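Orotidine 5'-phosphate decarboxylase (Pyrococcus horikoshii, PDB 2CZD) probably catalyses the decarboxylation of orotidine 5'-monophosphate to UMP, the last step of de novo UMP biosynthesis, as a homodimer. Local coordinates at residues D62-R68 with S92-E98; T86-R90 with F124-E130. One frame throughout, in Å; residues are numbered along the deposited sequence.

Interaction 1: residues D62-R68 with S92-E98; sequences DIPNTNR and SVMAVKE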
loop_
_atom_site.group_PDB
_atom_site.type_symbol
_atom_site.label_atom_id
_atom_site.label_comp_id
_atom_site.label_asym_id
_atom_site.label_seq_id
_atom_site.Cartn_x
_atom_site.Cartn_y
_atom_site.Cartn_z
ATOM N N ASP B 62 0.997 4.590 3.780
ATOM C CA ASP B 62 1.496 4.385 5.130
ATOM C C ASP B 62 1.851 5.711 5.814
ATOM O O ASP B 62 1.614 6.815 5.267
ATOM C CB ASP B 62 2.730 3.467 5.082
ATOM C CG ASP B 62 2.751 2.468 6.228
ATOM O OD1 ASP B 62 2.710 2.900 7.394
ATOM O OD2 ASP B 62 2.810 1.250 5.970
ATOM N N ILE B 63 2.397 5.609 7.030
ATOM C CA ILE B 63 2.824 6.800 7.750
ATOM C C ILE B 63 4.007 7.411 6.986
ATOM O O ILE B 63 4.712 6.723 6.227
ATOM C CB ILE B 63 3.222 6.475 9.208
ATOM C CG1 ILE B 63 4.486 5.625 9.257
ATOM C CG2 ILE B 63 2.084 5.733 9.873
ATOM C CD1 ILE B 63 4.946 5.329 10.702
ATOM N N PRO B 64 4.258 8.706 7.178
ATOM C CA PRO B 64 5.358 9.352 6.454
ATOM C C PRO B 64 6.700 8.642 6.440
ATOM O O PRO B 64 7.276 8.435 5.371
ATOM C CB PRO B 64 5.427 10.743 7.085
ATOM C CG PRO B 64 3.987 11.008 7.435
ATOM C CD PRO B 64 3.519 9.678 8.005
ATOM N N ASN B 65 7.202 8.244 7.602
ATOM C CA ASN B 65 8.503 7.597 7.600
ATOM C C ASN B 65 8.546 6.275 6.845
ATOM O O ASN B 65 9.547 5.963 6.204
ATOM C CB ASN B 65 9.023 7.359 9.014
ATOM C CG ASN B 65 10.493 6.953 9.004
ATOM O OD1 ASN B 65 11.361 7.740 8.602
ATOM N ND2 ASN B 65 10.781 5.720 9.421
ATOM N N THR B 66 7.480 5.481 6.935
ATOM C CA THR B 66 7.451 4.205 6.230
ATOM C C THR B 66 7.310 4.448 4.723
ATOM O O THR B 66 7.942 3.758 3.927
ATOM C CB THR B 66 6.342 3.325 6.787
ATOM O OG1 THR B 66 6.621 3.098 8.179
ATOM C CG2 THR B 66 6.282 1.964 6.053
ATOM N N ASN B 67 6.500 5.439 4.337
ATOM C CA ASN B 67 6.378 5.782 2.922
ATOM C C ASN B 67 7.763 6.173 2.412
ATOM O O ASN B 67 8.172 5.780 1.318
ATOM C CB ASN B 67 5.441 6.980 2.735
ATOM C CG ASN B 67 4.011 6.562 2.463
ATOM O OD1 ASN B 67 3.640 5.407 2.677
ATOM N ND2 ASN B 67 3.196 7.507 1.992
ATOM N N ARG B 68 8.485 6.945 3.221
ATOM C CA ARG B 68 9.839 7.378 2.842
ATOM C C ARG B 68 10.784 6.187 2.646
ATOM O O ARG B 68 11.513 6.124 1.659
ATOM C CB ARG B 68 10.400 8.303 3.919
ATOM C CG ARG B 68 11.869 8.680 3.738
ATOM C CD ARG B 68 12.313 9.540 4.916
ATOM N NE ARG B 68 11.617 10.827 4.900
ATOM C CZ ARG B 68 10.750 11.225 5.828
ATOM N NH1 ARG B 68 10.470 10.442 6.867
ATOM N NH2 ARG B 68 10.145 12.398 5.707
ATOM N N SER B 92 2.395 12.255 4.275
ATOM C CA SER B 92 2.703 10.970 3.671
ATOM C C SER B 92 3.000 11.115 2.178
ATOM O O SER B 92 3.849 10.392 1.651
ATOM C CB SER B 92 1.576 9.967 3.922
ATOM O OG SER B 92 1.595 9.565 5.290
ATOM N N VAL B 93 2.341 12.064 1.504
ATOM C CA VAL B 93 2.617 12.291 0.084
ATOM C C VAL B 93 3.990 12.946 -0.056
ATOM O O VAL B 93 4.830 12.488 -0.854
ATOM C CB VAL B 93 1.586 13.241 -0.543
ATOM C CG1 VAL B 93 1.978 13.538 -1.985
ATOM C CG2 VAL B 93 0.196 12.601 -0.517
ATOM N N MET B 94 4.245 13.993 0.739
ATOM C CA MET B 94 5.519 14.686 0.606
ATOM C C MET B 94 6.727 13.849 1.004
ATOM O O MET B 94 7.836 14.071 0.497
ATOM C CB MET B 94 5.489 16.013 1.380
ATOM C CG MET B 94 4.591 17.075 0.753
ATOM S SD MET B 94 4.979 17.443 -0.980
ATOM C CE MET B 94 6.563 18.141 -0.834
ATOM N N ALA B 95 6.520 12.850 1.861
ATOM C CA ALA B 95 7.646 11.984 2.237
ATOM C C ALA B 95 8.162 11.200 1.029
ATOM O O ALA B 95 9.350 10.839 0.969
ATOM C CB ALA B 95 7.255 11.036 3.355
ATOM N N VAL B 96 7.272 10.937 0.073
ATOM C CA VAL B 96 7.652 10.238 -1.144
ATOM C C VAL B 96 8.188 11.243 -2.166
ATOM O O VAL B 96 9.216 10.990 -2.784
ATOM C CB VAL B 96 6.440 9.496 -1.766
ATOM C CG1 VAL B 96 6.870 8.715 -3.000
ATOM C CG2 VAL B 96 5.830 8.543 -0.727
ATOM N N LYS B 97 7.500 12.369 -2.351
ATOM C CA LYS B 97 7.923 13.378 -3.338
ATOM C C LYS B 97 9.348 13.902 -3.054
ATOM O O LYS B 97 10.080 14.293 -3.955
ATOM C CB LYS B 97 6.937 14.549 -3.344
ATOM C CG LYS B 97 7.104 15.473 -4.534
ATOM C CD LYS B 97 6.044 16.533 -4.498
ATOM C CE LYS B 97 5.954 17.304 -5.818
ATOM N NZ LYS B 97 7.247 17.931 -6.205
ATOM N N GLU B 98 9.728 13.900 -1.793
ATOM C CA GLU B 98 11.063 14.335 -1.417
ATOM C C GLU B 98 12.128 13.508 -2.128
ATOM O O GLU B 98 13.194 14.031 -2.455
ATOM C CB GLU B 98 11.229 14.182 0.091
ATOM C CG GLU B 98 12.600 14.484 0.652
ATOM C CD GLU B 98 12.620 14.288 2.165
ATOM O OE1 GLU B 98 11.951 15.074 2.864
ATOM O OE2 GLU B 98 13.283 13.345 2.660
#

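Interaction 2: residues T86-R90 with F124-E130; sequences TFVGR and FIEVANE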
loop_
_atom_site.group_PDB
_atom_site.type_symbol
_atom_site.label_atom_id
_atom_site.label_comp_id
_atom_site.label_asym_id
_atom_site.label_seq_id
_atom_site.Cartn_x
_atom_site.Cartn_y
_atom_site.Cartn_z
ATOM N N THR B 86 -3.680 9.958 -1.766
ATOM C CA THR B 86 -3.853 11.304 -1.228
ATOM C C THR B 86 -4.510 11.224 0.157
ATOM O O THR B 86 -4.252 12.068 1.017
ATOM C CB THR B 86 -4.798 12.136 -2.131
ATOM O OG1 THR B 86 -4.261 12.163 -3.456
ATOM C CG2 THR B 86 -4.908 13.574 -1.653
ATOM N N PHE B 87 -5.348 10.197 0.355
ATOM C CA PHE B 87 -6.171 10.010 1.574
ATOM C C PHE B 87 -5.443 10.053 2.909
ATOM O O PHE B 87 -5.981 10.557 3.889
ATOM C CB PHE B 87 -6.926 8.656 1.459
ATOM C CG PHE B 87 -8.360 8.654 1.954
ATOM C CD1 PHE B 87 -8.671 8.929 3.278
ATOM C CD2 PHE B 87 -9.400 8.310 1.090
ATOM C CE1 PHE B 87 -10.014 8.865 3.737
ATOM C CE2 PHE B 87 -10.751 8.246 1.557
ATOM C CZ PHE B 87 -11.031 8.529 2.869
ATOM N N VAL B 88 -4.217 9.542 2.944
ATOM C CA VAL B 88 -3.466 9.447 4.178
ATOM C C VAL B 88 -2.863 10.762 4.653
ATOM O O VAL B 88 -2.398 10.857 5.780
ATOM C CB VAL B 88 -2.411 8.302 4.034
ATOM C CG1 VAL B 88 -1.600 8.105 5.307
ATOM C CG2 VAL B 88 -3.162 6.995 3.738
ATOM N N GLY B 89 -2.877 11.780 3.802
ATOM C CA GLY B 89 -2.355 13.059 4.247
ATOM C C GLY B 89 -1.218 13.599 3.407
ATOM O O GLY B 89 -0.517 12.848 2.737
ATOM N N ARG B 90 -1.043 14.915 3.464
ATOM C CA ARG B 90 0.006 15.598 2.718
ATOM C C ARG B 90 1.419 15.212 3.183
ATOM O O ARG B 90 2.340 15.167 2.369
ATOM C CB ARG B 90 -0.187 17.108 2.850
ATOM C CG ARG B 90 -1.473 17.591 2.198
ATOM C CD ARG B 90 -1.805 19.006 2.679
ATOM N NE ARG B 90 -2.923 19.653 1.974
ATOM C CZ ARG B 90 -4.225 19.391 2.135
ATOM N NH1 ARG B 90 -4.659 18.460 2.987
ATOM N NH2 ARG B 90 -5.119 20.118 1.458
ATOM N N PHE B 124 -9.522 15.837 -3.149
ATOM C CA PHE B 124 -8.219 15.269 -3.462
ATOM C C PHE B 124 -7.589 16.015 -4.640
ATOM O O PHE B 124 -6.363 16.166 -4.708
ATOM C CB PHE B 124 -8.332 13.769 -3.778
ATOM C CG PHE B 124 -8.747 12.926 -2.597
ATOM C CD1 PHE B 124 -8.459 13.335 -1.298
ATOM C CD2 PHE B 124 -9.364 11.690 -2.797
ATOM C CE1 PHE B 124 -8.774 12.521 -0.203
ATOM C CE2 PHE B 124 -9.689 10.866 -1.706
ATOM C CZ PHE B 124 -9.391 11.285 -0.415
ATOM N N ILE B 125 -8.410 16.465 -5.586
ATOM C CA ILE B 125 -7.850 17.232 -6.700
ATOM C C ILE B 125 -7.255 18.552 -6.160
ATOM O O ILE B 125 -6.197 18.990 -6.616
ATOM C CB ILE B 125 -8.917 17.520 -7.770
ATOM C CG1 ILE B 125 -9.266 16.221 -8.496
ATOM C CG2 ILE B 125 -8.396 18.556 -8.776
ATOM C CD1 ILE B 125 -10.516 16.361 -9.348
ATOM N N GLU B 126 -7.928 19.185 -5.196
ATOM C CA GLU B 126 -7.398 20.409 -4.609
ATOM C C GLU B 126 -6.054 20.105 -3.953
ATOM O O GLU B 126 -5.128 20.907 -4.046
ATOM C CB GLU B 126 -8.366 20.977 -3.563
ATOM C CG GLU B 126 -9.709 21.380 -4.149
ATOM C CD GLU B 126 -10.700 21.820 -3.094
ATOM O OE1 GLU B 126 -10.648 21.290 -1.964
ATOM O OE2 GLU B 126 -11.548 22.689 -3.406
ATOM N N VAL B 127 -5.929 18.964 -3.273
ATOM C CA VAL B 127 -4.633 18.642 -2.662
ATOM C C VAL B 127 -3.584 18.457 -3.762
ATOM O O VAL B 127 -2.464 18.943 -3.640
ATOM C CB VAL B 127 -4.684 17.350 -1.791
ATOM C CG1 VAL B 127 -3.311 17.064 -1.212
ATOM C CG2 VAL B 127 -5.716 17.480 -0.676
ATOM N N ALA B 128 -3.931 17.744 -4.832
ATOM C CA ALA B 128 -2.987 17.571 -5.937
ATOM C C ALA B 128 -2.608 18.952 -6.527
ATOM O O ALA B 128 -1.471 19.183 -6.903
ATOM C CB ALA B 128 -3.599 16.679 -7.022
ATOM N N ASN B 129 -3.560 19.874 -6.608
ATOM C CA ASN B 129 -3.227 21.189 -7.147
ATOM C C ASN B 129 -2.199 21.907 -6.266
ATOM O O ASN B 129 -1.360 22.655 -6.767
ATOM C CB ASN B 129 -4.492 22.028 -7.290
ATOM C CG ASN B 129 -5.350 21.574 -8.444
ATOM O OD1 ASN B 129 -4.884 20.836 -9.322
ATOM N ND2 ASN B 129 -6.596 22.023 -8.464
ATOM N N GLU B 130 -2.255 21.665 -4.960
ATOM C CA GLU B 130 -1.327 22.294 -4.027
ATOM C C GLU B 130 0.052 21.663 -4.153
ATOM O O GLU B 130 1.073 22.355 -4.238
ATOM C CB GLU B 130 -1.796 22.099 -2.577
ATOM C CG GLU B 130 -3.054 22.846 -2.148
ATOM C CD GLU B 130 -3.414 22.584 -0.673
ATOM O OE1 GLU B 130 -4.475 23.067 -0.230
ATOM O OE2 GLU B 130 -2.641 21.897 0.048
#

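Interaction 1: residues D62-R68 with S92-E98
The guanidinium of Arg-68 turns one face to Ala-95, whose CB sits 3.9 Å above its plane and off toward the rim. At its edge, close to the plane, lies Glu-98: the salt bridge from NE of Arg-68 to OE2 of Glu-98 is long, 3.8 Å. From another part of the edge NH1 of Arg-68 gives a weak hydrogen bond to OD1 of Asn-65, in the guanidinium plane. A bend at chi3 (-66°) turns the head of the arginine back over Ala-95.

The second flat group is the amide of Asn-67. Its ND2 gives a nearly straight hydrogen bond of 3.0 Å to the backbone O of Ser-92; the acceptor lies in the amide plane, whereas the donor stands well above the plane of that carbonyl. OD1 of the same amide accepts from the N of Asp-62, so both ends fix its rotation. A second bond runs the other way across the contact, OG of Ser-92 donating to the backbone O of Asp-62 at 2.8 Å, in the carbonyl plane. CD of Pro-64 lies 3.3 Å from this OG, and the small CB of Ala-95 lets the O of Pro-64 approach to 3.3 Å.

Thus the substrate-binding loop that leads into helix 64-76 is held to helix 90-97, while Asp-62 bridges to Lys-59 of the second subunit. The axes of helix segments 64-68 and 92-97 come within 7.9 Å, at 27°, as neighbouring outer helices of a TIM barrel; Val-96 reaches inward to Leu-60, Val-84 and Ile-102 of three successive strands.

Interaction 2: residues T86-R90 with F124-E130
Apolar packing between Thr-86 and Phe-124 carries the inner part of this contact. The methyl CG2 of Thr-86 rests 3.6 Å from CD1 of Phe-124, and CB of the threonine stands over one face of that ring. With OG1 beside the backbone N (chi1 -57°), CG2 is left anti to it and also comes against Val-127, 3.8 Å from its CB. The hydroxyl on the other branch serves a different partner, hydrogen-bonding to the backbone O of Val-105.

The Phe-87 and Phe-124 rings cross obliquely, centroids 5.3 Å apart and planes at 59°, and the closest approach is CZ of Phe-124 to CD2 of Phe-87, at 3.3 Å; CD2 and CE2 of Phe-87 lie at the edge of the Phe-124 ring. Each ring continues into the dimer interface: Phe-87 stacks on Phe-87 of the second subunit, and Phe-124 meets Phe-116 of that subunit edge-to-face.

In the (beta/alpha)8 barrel of this family, catalytic-end loops follow the strands; 86-89 is the loop after strand 81-85, and Arg-90 opens the next helix. The loop folds as a type I turn from Thr-86 to Gly-89, with Gly-89 as N-cap of helix 90-97, and packs on helix 121-131.

Charge joins the outer end of the contact. NE of Arg-90 donates to OE2 of Glu-130 at 3.0 Å, nearly straight; the oxygen is in the guanidinium plane and is met on its syn side, 30° out of the carboxylate plane, while NH2 adds two weak bonds to the same carboxylate. CG2 of Val-127 lies over one face of the guanidinium, toward its rim, 3.4 Å from NH2, and NH1 belongs to a salt bridge with Glu-115 of the second subunit.

Interactions 1 and 2 lie on the same side of the barrel, their centres 13 Å apart, and their segments alternate along the chain: 62-68, 86-90, 92-98, 124-130. Helix 90-97 is the element they share. Arg-90 at its start turns toward helix 121-131, while Ser-92, Ala-95 and Val-96 pack against helix 64-76, so this one helix joins its two neighbours in the outer layer. The contacts also touch directly, the backbone O of Asp-62 lying 3.5 Å from CG1 of Val-88. Both reach the second subunit, and interaction 1 includes substrate-binding residues, so substrate-binding residues and dimer contacts lie side by side in this part of the barrel.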